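Long-range contacts in putative sugar binding protein (Bacteroides vulgatus ATCC 8482, PDB 3KEZ), which probably binds sugars at the bacterial outer membrane as a SusD-family protein, and carries a bound calcium ion: residues L27-Y31 against K190-N194; S37-R43 against P267-M272; D53-V58 against D282-T287; N261-P267 against E325-N331. All blocks are in the same frame, centred on the assembly; numbering follows the deposited sequence.

Interaction 1: L27-Y31 against K190-N194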
# COMPACT_ATOMS: atom_id res chain seq x y z
N LEU A 27 -6.85 4.55 19.28
CA LEU A 27 -6.25 3.69 18.23
C LEU A 27 -7.32 2.80 17.59
O LEU A 27 -7.35 2.64 16.38
CB LEU A 27 -5.05 2.84 18.71
CG LEU A 27 -3.70 3.55 18.66
CD1 LEU A 27 -2.60 2.82 19.53
CD2 LEU A 27 -3.28 3.82 17.17
N ASN A 28 -8.21 2.26 18.40
CA ASN A 28 -9.27 1.42 17.88
C ASN A 28 -10.12 2.18 16.87
O ASN A 28 -10.44 1.64 15.81
CB ASN A 28 -10.15 0.87 19.01
CG ASN A 28 -9.39 -0.09 19.93
OD1 ASN A 28 -8.43 -0.73 19.53
ND2 ASN A 28 -9.84 -0.19 21.18
N GLY A 29 -10.45 3.43 17.18
CA GLY A 29 -11.14 4.30 16.23
C GLY A 29 -10.35 4.47 14.94
O GLY A 29 -10.93 4.43 13.85
N ILE A 30 -9.03 4.66 15.06
CA ILE A 30 -8.17 4.85 13.88
C ILE A 30 -8.24 3.59 12.98
O ILE A 30 -8.52 3.68 11.82
CB ILE A 30 -6.70 5.19 14.29
CG1 ILE A 30 -6.62 6.63 14.84
CG2 ILE A 30 -5.76 4.99 13.14
CD1 ILE A 30 -5.47 6.87 15.86
N TYR A 31 -8.06 2.41 13.56
CA TYR A 31 -8.06 1.17 12.81
C TYR A 31 -9.44 0.98 12.19
O TYR A 31 -9.54 0.58 11.04
CB TYR A 31 -7.68 -0.02 13.70
CG TYR A 31 -6.18 -0.09 13.98
CD1 TYR A 31 -5.26 -0.34 12.94
CD2 TYR A 31 -5.69 0.07 15.26
CE1 TYR A 31 -3.89 -0.41 13.19
CE2 TYR A 31 -4.29 -0.00 15.53
CZ TYR A 31 -3.40 -0.23 14.47
OH TYR A 31 -2.05 -0.29 14.72
N LYS A 190 -2.44 -8.85 15.81
CA LYS A 190 -3.42 -9.14 14.77
C LYS A 190 -4.21 -7.90 14.43
O LYS A 190 -4.86 -7.32 15.30
CB LYS A 190 -4.40 -10.18 15.32
CG LYS A 190 -5.52 -10.58 14.42
CD LYS A 190 -5.02 -11.40 13.29
CE LYS A 190 -6.19 -11.99 12.51
NZ LYS A 190 -5.66 -12.88 11.45
N GLY A 191 -4.17 -7.50 13.16
CA GLY A 191 -4.92 -6.31 12.76
C GLY A 191 -4.30 -5.00 13.23
O GLY A 191 -4.91 -3.94 13.05
N LYS A 192 -3.08 -5.05 13.78
CA LYS A 192 -2.39 -3.81 14.22
C LYS A 192 -0.99 -3.71 13.62
O LYS A 192 -0.40 -4.72 13.22
CB LYS A 192 -2.35 -3.76 15.75
CG LYS A 192 -3.77 -3.73 16.36
CD LYS A 192 -3.75 -3.51 17.87
CE LYS A 192 -5.17 -3.61 18.44
NZ LYS A 192 -6.15 -3.09 17.46
N VAL A 193 -0.44 -2.49 13.56
CA VAL A 193 0.95 -2.29 13.10
C VAL A 193 1.93 -2.70 14.14
O VAL A 193 1.75 -2.38 15.33
CB VAL A 193 1.19 -0.82 12.69
CG1 VAL A 193 2.63 -0.60 12.29
CG2 VAL A 193 0.25 -0.50 11.59
N ASN A 194 2.95 -3.45 13.72
CA ASN A 194 4.08 -3.82 14.62
C ASN A 194 5.45 -3.38 14.07
O ASN A 194 5.52 -2.72 13.03
CB ASN A 194 4.02 -5.30 15.07
CG ASN A 194 4.51 -6.24 14.05
OD1 ASN A 194 5.02 -5.82 13.04
ND2 ASN A 194 4.39 -7.56 14.32

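Interaction 2: S37-R43 against P267-M272. With EDO (1,2-ethanediol), chain G.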
# COMPACT_ATOMS: atom_id res chain seq x y z
N SER A 37 -14.01 0.91 3.15
CA SER A 37 -13.74 0.72 1.73
C SER A 37 -13.27 2.03 1.07
O SER A 37 -12.68 2.02 -0.00
CB SER A 37 -14.95 0.14 1.01
OG SER A 37 -16.03 1.05 1.08
N ASP A 38 -13.52 3.17 1.71
CA ASP A 38 -12.96 4.43 1.25
C ASP A 38 -11.51 4.60 1.69
O ASP A 38 -10.85 5.53 1.24
CB ASP A 38 -13.81 5.62 1.74
CG ASP A 38 -15.09 5.81 0.93
OD1 ASP A 38 -15.25 5.17 -0.13
OD2 ASP A 38 -15.95 6.59 1.36
N ALA A 39 -11.04 3.77 2.62
CA ALA A 39 -9.66 3.81 3.07
C ALA A 39 -8.96 2.53 2.63
O ALA A 39 -8.94 2.22 1.42
CB ALA A 39 -9.57 4.05 4.60
N TYR A 40 -8.40 1.78 3.59
CA TYR A 40 -7.54 0.66 3.26
C TYR A 40 -8.26 -0.66 2.92
O TYR A 40 -7.62 -1.66 2.59
CB TYR A 40 -6.49 0.45 4.36
CG TYR A 40 -5.50 1.60 4.38
CD1 TYR A 40 -4.50 1.73 3.37
CD2 TYR A 40 -5.60 2.60 5.35
CE1 TYR A 40 -3.60 2.81 3.39
CE2 TYR A 40 -4.69 3.69 5.36
CZ TYR A 40 -3.70 3.78 4.40
OH TYR A 40 -2.84 4.86 4.44
N SER A 41 -9.58 -0.68 2.96
CA SER A 41 -10.29 -1.85 2.45
C SER A 41 -10.71 -1.64 0.99
O SER A 41 -11.37 -2.48 0.42
CB SER A 41 -11.47 -2.20 3.35
OG SER A 41 -11.09 -2.99 4.46
N GLY A 42 -10.31 -0.52 0.38
CA GLY A 42 -10.68 -0.29 -1.02
C GLY A 42 -9.84 0.75 -1.73
O GLY A 42 -8.75 0.46 -2.26
N ARG A 43 -10.31 1.98 -1.70
CA ARG A 43 -9.78 3.03 -2.57
C ARG A 43 -8.31 3.27 -2.45
O ARG A 43 -7.66 3.49 -3.47
CB ARG A 43 -10.54 4.35 -2.36
CG ARG A 43 -11.94 4.25 -2.91
CD ARG A 43 -12.72 5.56 -2.75
NE ARG A 43 -14.06 5.45 -3.30
CZ ARG A 43 -15.01 6.36 -3.14
NH1 ARG A 43 -14.77 7.44 -2.44
NH2 ARG A 43 -16.21 6.16 -3.66
N PRO A 267 -16.81 -3.87 5.74
CA PRO A 267 -16.56 -2.69 4.91
C PRO A 267 -17.54 -2.51 3.78
O PRO A 267 -17.53 -1.47 3.13
CB PRO A 267 -15.15 -2.94 4.36
CG PRO A 267 -15.06 -4.41 4.29
CD PRO A 267 -15.74 -4.86 5.57
N GLY A 268 -18.38 -3.50 3.52
CA GLY A 268 -19.38 -3.40 2.46
C GLY A 268 -18.87 -3.80 1.09
O GLY A 268 -17.70 -4.17 0.90
N LYS A 269 -19.76 -3.70 0.11
CA LYS A 269 -19.51 -4.23 -1.24
C LYS A 269 -18.50 -3.43 -2.09
O LYS A 269 -18.13 -3.87 -3.19
CB LYS A 269 -20.83 -4.40 -1.98
CG LYS A 269 -21.70 -5.56 -1.46
CD LYS A 269 -23.06 -5.59 -2.17
CE LYS A 269 -23.96 -6.71 -1.62
NZ LYS A 269 -25.27 -6.78 -2.33
N GLU A 270 -18.03 -2.28 -1.61
CA GLU A 270 -16.94 -1.56 -2.32
C GLU A 270 -15.55 -1.95 -1.81
O GLU A 270 -14.55 -1.33 -2.17
CB GLU A 270 -17.16 -0.04 -2.27
CG GLU A 270 -18.44 0.37 -2.96
CD GLU A 270 -18.55 1.86 -3.22
OE1 GLU A 270 -17.99 2.65 -2.43
OE2 GLU A 270 -19.24 2.22 -4.21
N SER A 271 -15.48 -3.02 -1.02
CA SER A 271 -14.21 -3.54 -0.51
C SER A 271 -13.47 -4.34 -1.60
O SER A 271 -14.09 -4.79 -2.56
CB SER A 271 -14.48 -4.46 0.68
OG SER A 271 -15.07 -5.68 0.24
N MSE A 272 -12.18 -4.53 -1.42
CA MSE A 272 -11.35 -5.28 -2.41
C MSE A 272 -11.90 -6.67 -2.66
O MSE A 272 -11.88 -7.15 -3.81
CB MSE A 272 -9.88 -5.34 -1.97
CG MSE A 272 -9.19 -3.97 -1.89
SE MSE A 272 -9.08 -3.21 -3.64
CE MSE A 272 -7.57 -4.23 -4.39
C1 EDO G . -18.76 9.41 -2.07
O1 EDO G . -17.33 9.34 -2.03
C2 EDO G . -19.27 8.56 -3.23
O2 EDO G . -18.33 8.60 -4.32
O HOH W 1 -18.55 -0.65 0.94
O HOH W 2 -16.68 0.84 4.27
O HOH W 3 -15.73 2.83 -0.89
O HOH W 4 -13.66 1.01 -2.79

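Interaction 3: D53-V58 against D282-T287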
# COMPACT_ATOMS: atom_id res chain seq x y z
N ASP A 53 -0.38 -0.45 -15.52
CA ASP A 53 -0.44 -1.25 -16.74
C ASP A 53 -0.87 -2.72 -16.58
O ASP A 53 -1.06 -3.39 -17.60
CB ASP A 53 0.92 -1.19 -17.49
CG ASP A 53 2.10 -1.62 -16.63
OD1 ASP A 53 1.97 -1.66 -15.40
OD2 ASP A 53 3.19 -1.85 -17.21
N ASP A 54 -1.03 -3.18 -15.33
CA ASP A 54 -1.20 -4.62 -15.04
C ASP A 54 -2.61 -5.00 -14.62
O ASP A 54 -3.00 -6.17 -14.74
CB ASP A 54 -0.18 -5.09 -14.02
CG ASP A 54 1.24 -5.12 -14.56
OD1 ASP A 54 1.42 -5.11 -15.80
OD2 ASP A 54 2.19 -5.25 -13.73
N MSE A 55 -3.40 -3.99 -14.26
CA MSE A 55 -4.84 -4.12 -13.96
C MSE A 55 -5.60 -2.97 -14.59
O MSE A 55 -5.03 -1.91 -14.88
CB MSE A 55 -5.10 -4.18 -12.44
CG MSE A 55 -4.36 -5.35 -11.78
SE MSE A 55 -5.06 -5.72 -10.04
CE MSE A 55 -6.78 -6.28 -10.64
N GLN A 56 -6.90 -3.19 -14.79
CA GLN A 56 -7.74 -2.19 -15.42
C GLN A 56 -9.13 -2.30 -14.84
O GLN A 56 -9.47 -3.33 -14.28
CB GLN A 56 -7.82 -2.44 -16.92
CG GLN A 56 -8.24 -3.85 -17.32
CD GLN A 56 -8.42 -3.96 -18.79
OE1 GLN A 56 -7.52 -4.35 -19.50
NE2 GLN A 56 -9.60 -3.57 -19.26
N ALA A 57 -9.94 -1.26 -15.02
CA ALA A 57 -11.38 -1.37 -14.83
C ALA A 57 -11.94 -2.33 -15.86
O ALA A 57 -11.51 -2.35 -17.03
CB ALA A 57 -12.05 -0.03 -14.99
N VAL A 58 -12.90 -3.15 -15.43
CA VAL A 58 -13.56 -4.08 -16.33
C VAL A 58 -14.41 -3.33 -17.35
O VAL A 58 -14.59 -3.79 -18.48
CB VAL A 58 -14.40 -5.09 -15.53
CG1 VAL A 58 -15.52 -5.70 -16.42
CG2 VAL A 58 -13.46 -6.15 -14.94
N ASP A 282 -17.44 -7.38 -10.21
CA ASP A 282 -16.76 -7.56 -11.52
C ASP A 282 -16.05 -6.26 -11.94
O ASP A 282 -16.23 -5.77 -13.06
CB ASP A 282 -17.74 -7.98 -12.61
CG ASP A 282 -18.65 -9.13 -12.18
OD1 ASP A 282 -19.62 -8.85 -11.47
OD2 ASP A 282 -18.40 -10.29 -12.57
N ASP A 283 -15.30 -5.69 -11.02
CA ASP A 283 -14.98 -4.27 -11.14
C ASP A 283 -13.60 -4.05 -11.74
O ASP A 283 -13.43 -3.22 -12.63
CB ASP A 283 -15.09 -3.59 -9.78
CG ASP A 283 -15.34 -2.11 -9.90
OD1 ASP A 283 -14.33 -1.37 -9.96
OD2 ASP A 283 -16.53 -1.71 -9.97
N MSE A 284 -12.62 -4.79 -11.25
CA MSE A 284 -11.25 -4.62 -11.73
C MSE A 284 -10.61 -5.98 -11.99
O MSE A 284 -10.80 -6.92 -11.21
CB MSE A 284 -10.45 -3.77 -10.75
CG MSE A 284 -10.38 -4.34 -9.34
SE MSE A 284 -9.50 -3.23 -7.99
CE MSE A 284 -7.66 -3.58 -8.38
N CYS A 285 -9.91 -6.10 -13.13
CA CYS A 285 -9.29 -7.38 -13.54
C CYS A 285 -7.85 -7.14 -14.01
O CYS A 285 -7.39 -5.99 -14.12
CB CYS A 285 -10.09 -7.99 -14.68
SG CYS A 285 -10.14 -6.94 -16.15
N ILE A 286 -7.13 -8.23 -14.29
CA ILE A 286 -5.78 -8.08 -14.84
C ILE A 286 -5.87 -7.68 -16.32
O ILE A 286 -6.85 -7.98 -16.98
CB ILE A 286 -4.92 -9.34 -14.71
CG1 ILE A 286 -5.45 -10.47 -15.58
CG2 ILE A 286 -4.75 -9.75 -13.24
CD1 ILE A 286 -4.65 -11.77 -15.45
N THR A 287 -4.87 -6.95 -16.81
CA THR A 287 -4.76 -6.67 -18.23
C THR A 287 -4.25 -7.91 -18.98
O THR A 287 -3.65 -8.81 -18.38
CB THR A 287 -3.82 -5.49 -18.49
OG1 THR A 287 -2.58 -5.79 -17.85
CG2 THR A 287 -4.43 -4.14 -17.92

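Interaction 4: N261-P267 against E325-N331. With CA (calcium ion), chain C.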
# COMPACT_ATOMS: atom_id res chain seq x y z
N ASN A 261 -11.34 -7.34 8.53
CA ASN A 261 -12.75 -7.11 8.24
C ASN A 261 -13.58 -8.30 8.74
O ASN A 261 -13.19 -9.46 8.56
CB ASN A 261 -12.93 -6.92 6.72
CG ASN A 261 -12.31 -5.62 6.22
OD1 ASN A 261 -12.42 -4.59 6.89
ND2 ASN A 261 -11.65 -5.65 5.04
N LEU A 262 -14.72 -8.03 9.35
CA LEU A 262 -15.54 -9.12 9.97
C LEU A 262 -16.98 -9.12 9.48
O LEU A 262 -17.52 -8.07 9.18
CB LEU A 262 -15.50 -9.01 11.49
CG LEU A 262 -14.11 -9.05 12.14
CD1 LEU A 262 -14.23 -8.66 13.59
CD2 LEU A 262 -13.45 -10.45 11.97
N THR A 263 -17.61 -10.30 9.42
CA THR A 263 -19.04 -10.40 9.10
C THR A 263 -19.86 -9.37 9.90
O THR A 263 -20.79 -8.78 9.37
CB THR A 263 -19.60 -11.83 9.35
OG1 THR A 263 -18.93 -12.76 8.49
CG2 THR A 263 -21.12 -11.88 9.11
N THR A 264 -19.46 -9.14 11.15
CA THR A 264 -20.18 -8.26 12.07
C THR A 264 -19.58 -6.87 12.13
O THR A 264 -19.93 -6.05 12.97
CB THR A 264 -20.19 -8.89 13.49
OG1 THR A 264 -18.85 -9.19 13.88
CG2 THR A 264 -21.04 -10.18 13.48
N ASP A 265 -18.67 -6.59 11.21
CA ASP A 265 -17.98 -5.32 11.15
C ASP A 265 -17.45 -5.17 9.73
O ASP A 265 -16.24 -5.25 9.50
CB ASP A 265 -16.83 -5.33 12.12
CG ASP A 265 -16.06 -4.03 12.13
OD1 ASP A 265 -16.69 -2.95 11.96
OD2 ASP A 265 -14.83 -4.09 12.33
N SER A 266 -18.37 -4.99 8.78
CA SER A 266 -18.09 -5.18 7.37
C SER A 266 -17.82 -3.86 6.64
O SER A 266 -18.51 -2.86 6.87
CB SER A 266 -19.25 -5.91 6.69
OG SER A 266 -19.06 -5.93 5.30
N PRO A 267 -16.81 -3.87 5.74
CA PRO A 267 -16.56 -2.69 4.91
C PRO A 267 -17.54 -2.51 3.78
O PRO A 267 -17.53 -1.47 3.13
CB PRO A 267 -15.15 -2.94 4.36
CG PRO A 267 -15.06 -4.41 4.29
CD PRO A 267 -15.74 -4.86 5.57
N GLU A 325 -17.10 -16.53 6.02
CA GLU A 325 -17.33 -15.13 5.63
C GLU A 325 -17.72 -14.97 4.17
O GLU A 325 -17.38 -15.79 3.34
CB GLU A 325 -16.08 -14.31 5.83
CG GLU A 325 -15.71 -14.09 7.22
CD GLU A 325 -14.51 -13.17 7.34
OE1 GLU A 325 -13.70 -13.11 6.37
OE2 GLU A 325 -14.40 -12.50 8.40
N ASN A 326 -18.43 -13.90 3.88
CA ASN A 326 -18.67 -13.48 2.50
C ASN A 326 -17.35 -12.89 1.94
O ASN A 326 -16.52 -12.43 2.70
CB ASN A 326 -19.78 -12.42 2.50
CG ASN A 326 -20.27 -12.07 1.10
OD1 ASN A 326 -19.73 -11.17 0.44
ND2 ASN A 326 -21.33 -12.75 0.67
N ILE A 327 -17.17 -12.90 0.63
CA ILE A 327 -16.00 -12.22 0.03
C ILE A 327 -15.93 -10.74 0.44
O ILE A 327 -14.85 -10.14 0.49
CB ILE A 327 -15.96 -12.33 -1.50
CG1 ILE A 327 -17.27 -11.82 -2.14
CG2 ILE A 327 -15.65 -13.77 -1.93
CD1 ILE A 327 -17.20 -11.67 -3.66
N THR A 328 -17.08 -10.13 0.71
CA THR A 328 -17.09 -8.76 1.17
C THR A 328 -16.14 -8.50 2.36
O THR A 328 -15.55 -7.42 2.46
CB THR A 328 -18.51 -8.34 1.56
OG1 THR A 328 -19.33 -8.33 0.39
CG2 THR A 328 -18.49 -6.98 2.18
N ASP A 329 -15.99 -9.48 3.24
CA ASP A 329 -15.29 -9.27 4.48
C ASP A 329 -13.89 -9.86 4.48
O ASP A 329 -13.28 -10.00 5.55
CB ASP A 329 -16.14 -9.79 5.62
CG ASP A 329 -17.45 -9.07 5.70
OD1 ASP A 329 -17.43 -7.82 5.54
OD2 ASP A 329 -18.50 -9.73 5.89
N ALA A 330 -13.33 -10.11 3.29
CA ALA A 330 -11.95 -10.52 3.16
C ALA A 330 -11.06 -9.47 3.78
O ALA A 330 -11.28 -8.25 3.60
CB ALA A 330 -11.57 -10.74 1.70
N ASN A 331 -10.06 -9.95 4.52
CA ASN A 331 -9.02 -9.11 5.09
C ASN A 331 -8.12 -8.59 3.98
O ASN A 331 -8.06 -9.18 2.90
CB ASN A 331 -8.18 -9.90 6.12
CG ASN A 331 -8.99 -10.30 7.39
OD1 ASN A 331 -10.15 -9.91 7.53
ND2 ASN A 331 -8.36 -11.06 8.31
CA CA C . -12.24 -11.27 7.25
O HOH W 5 -19.08 -12.24 5.86
O HOH W 6 -16.13 -12.65 10.09
O HOH W 7 -11.66 -12.45 9.49

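Interaction 1: L27-Y31 against K190-N194
The m rotamer of Tyr31 sends its ring out from helix 20-34 toward the loop that precedes helix 195-209. At the tip, Tyr31 OH accepts a hydrogen bond from Val193 N at 3.0 Å, nearly straight, while its strongest polar partner is Gln118 of helix 109-134. Tyrosine suits the place because a flat apolar ring spans the gap and a hydroxyl finishes it. Gly191 O lies over one ring face, 3.6 Å from Tyr31 CD1; Gly191 itself has positive phi, which favours glycine. Lys192, m at chi1 and then extended through chi2 and chi3, lays its aliphatic part along the tyrosine, with Lys192 CG 4.3 Å from the ring centroid in an off-centre CH-pi contact. Its amino group ends near Asn28, with NZ 3.9 Å from Asn28 OD1. Val193 is t, and its CG2 stands 4.4 Å from Tyr31 CE1. The chemistry implies a helix-to-loop junction within the helical SusD fold, in which one amphipathic tyrosine satisfies a buried backbone NH and supplies the apolar packing surface.

Interaction 2: S37-R43 against P267-M272
Ser37 sets its CB against the backbone of the facing turn, 3.5 Å from Glu270 O, and its small size lets the two loops come close. Its OG holds water 1, which donates to Pro267 O (2.6 Å from the water oxygen) and accepts from Glu270 N; water 2 joins Ser37 N to the same Pro267 O. Both segments contain type I turns, Ala39-Gly42 and Gly268-Ser271, each running into a helix. The direct bond between them is Met272 N to Ser41 O, 2.9 Å, beside a CA-H...O contact from Ser271 CA to Ser41 O at 3.2 Å. Gly42 fits because a CB there would clash with Ser37 O. Selenomethionine Met272 continues the packing, its SE 3.9 Å from Gly42 O. Farther out, water 3 lies between the carboxylates of Asp38 and Glu270; Glu270 also pairs with Arg63, and Arg43 with Ser80 and an ethanediol, probably from crystallisation. Two loops thus meet along a hydrated seam, held by backbone polarity and water more than by apolar side chains.

Interaction 3: D53-V58 against D282-T287
Asp53 opens the pairing through its backbone: its O accepts from Thr287 OG1 at 2.9 Å, a bond for which threonine's short hydroxyl is well placed. The carboxylate of Asp53 instead meets Arg398, and that of Asp54 meets Arg389, so these acids tie the first segment to the helices beyond. Asp54 O takes the next bond, from Thr287 N at 2.9 Å. Met55, a selenomethionine paired with Ile286 at a non-hydrogen-bonded position, has its CB pointing away overall, yet its flexible end swings back until Met55 CE lies 3.6 Å from CE of selenomethionine Met284. Gln56 forms the hydrogen-bonded pair with Cys285: Gln56 N to Cys285 O is 2.9 Å and Cys285 N to Gln56 O is 3.0 Å. Its amide also bonds to Lys423 O, so a polar side chain is satisfied in a buried place. Ala57, small and opposite Met284, shares that residue's face of the sheet. Val58 ends the ladder, its N donating to Asp283 O at 2.9 Å, while its CG2 packs 3.6 Å from Cys285 SG. The strand axes approach to 4.6 Å with 146° between their directions, so the pair is antiparallel but noticeably twisted. This is a short two-stranded antiparallel sheet, a small beta element within the mainly helical SusD fold, joining parts of the chain 224 residues apart.

Interaction 4: N261-P267 against E325-N331
A calcium ion draws these two loops together, in a binding site within the SusD-family fold. The calcium is bound by Asn261 O (2.4 Å) from one loop and by Asp329 O (2.4 Å), Asn331 OD1 (2.5 Å) and both carboxylate oxygens of Glu325 (OE1 2.5 Å, OE2 2.7 Å) from the other; water 7 and Gln322 complete the shell. Such an all-oxygen mixture of carboxylate, amide and carbonyl suits a hard ion, and the bidentate glutamate supplies negative charge. Direct hydrogen bonds then brace the cage: Asn261 N donates to Asn331 OD1 and Asn261 ND2 to Ala330 O, each at 3.0 Å, and the amide also reaches Ser41. The carboxylate of Asp329, whose main chain serves the metal, accepts from Ser266 OG through OD1. Two waters extend the network, water 5 linking Thr263 OG1, Asn326 N and Asp329 OD2, and water 6 joining Thr263 N to Glu325 OE2. Within 325-331, Asn326 OD1 accepts from Thr328 N in an Asx turn leading into the short 3-10 segment 327-328; within 261-267, a type I turn spans Leu262 to Asp265. Outside this polar centre the packing is light. Thr263 lies on the aliphatic part of Glu325, with OG1 3.7 Å from CG, and the compact ring of Pro267 closes the edge, its CG 3.6 Å from Thr328 O.

Overall arrangement
Interactions 2 and 4 are closest, with centres about 10 Å apart; they share Pro267 and are joined by probable hydrogen bonds from Ser271 OG to Thr328 O and between Ser41 and Asn261. Interaction 3 lies about 16 Å from interaction 2, centre to centre, and touches it through Met272 and Met284, while helix 43-50 runs between their first segments. Interaction 1, on helix 20-34, stands about 30 Å from interaction 3, on the opposite side of the chain's centre. Along the chain, interaction 1 closes before interaction 4 opens, whereas the other pairs alternate. Interactions 2 and 3 both bring the N-terminal third against the later SusD-family region; of the two, interaction 2 borders the calcium site.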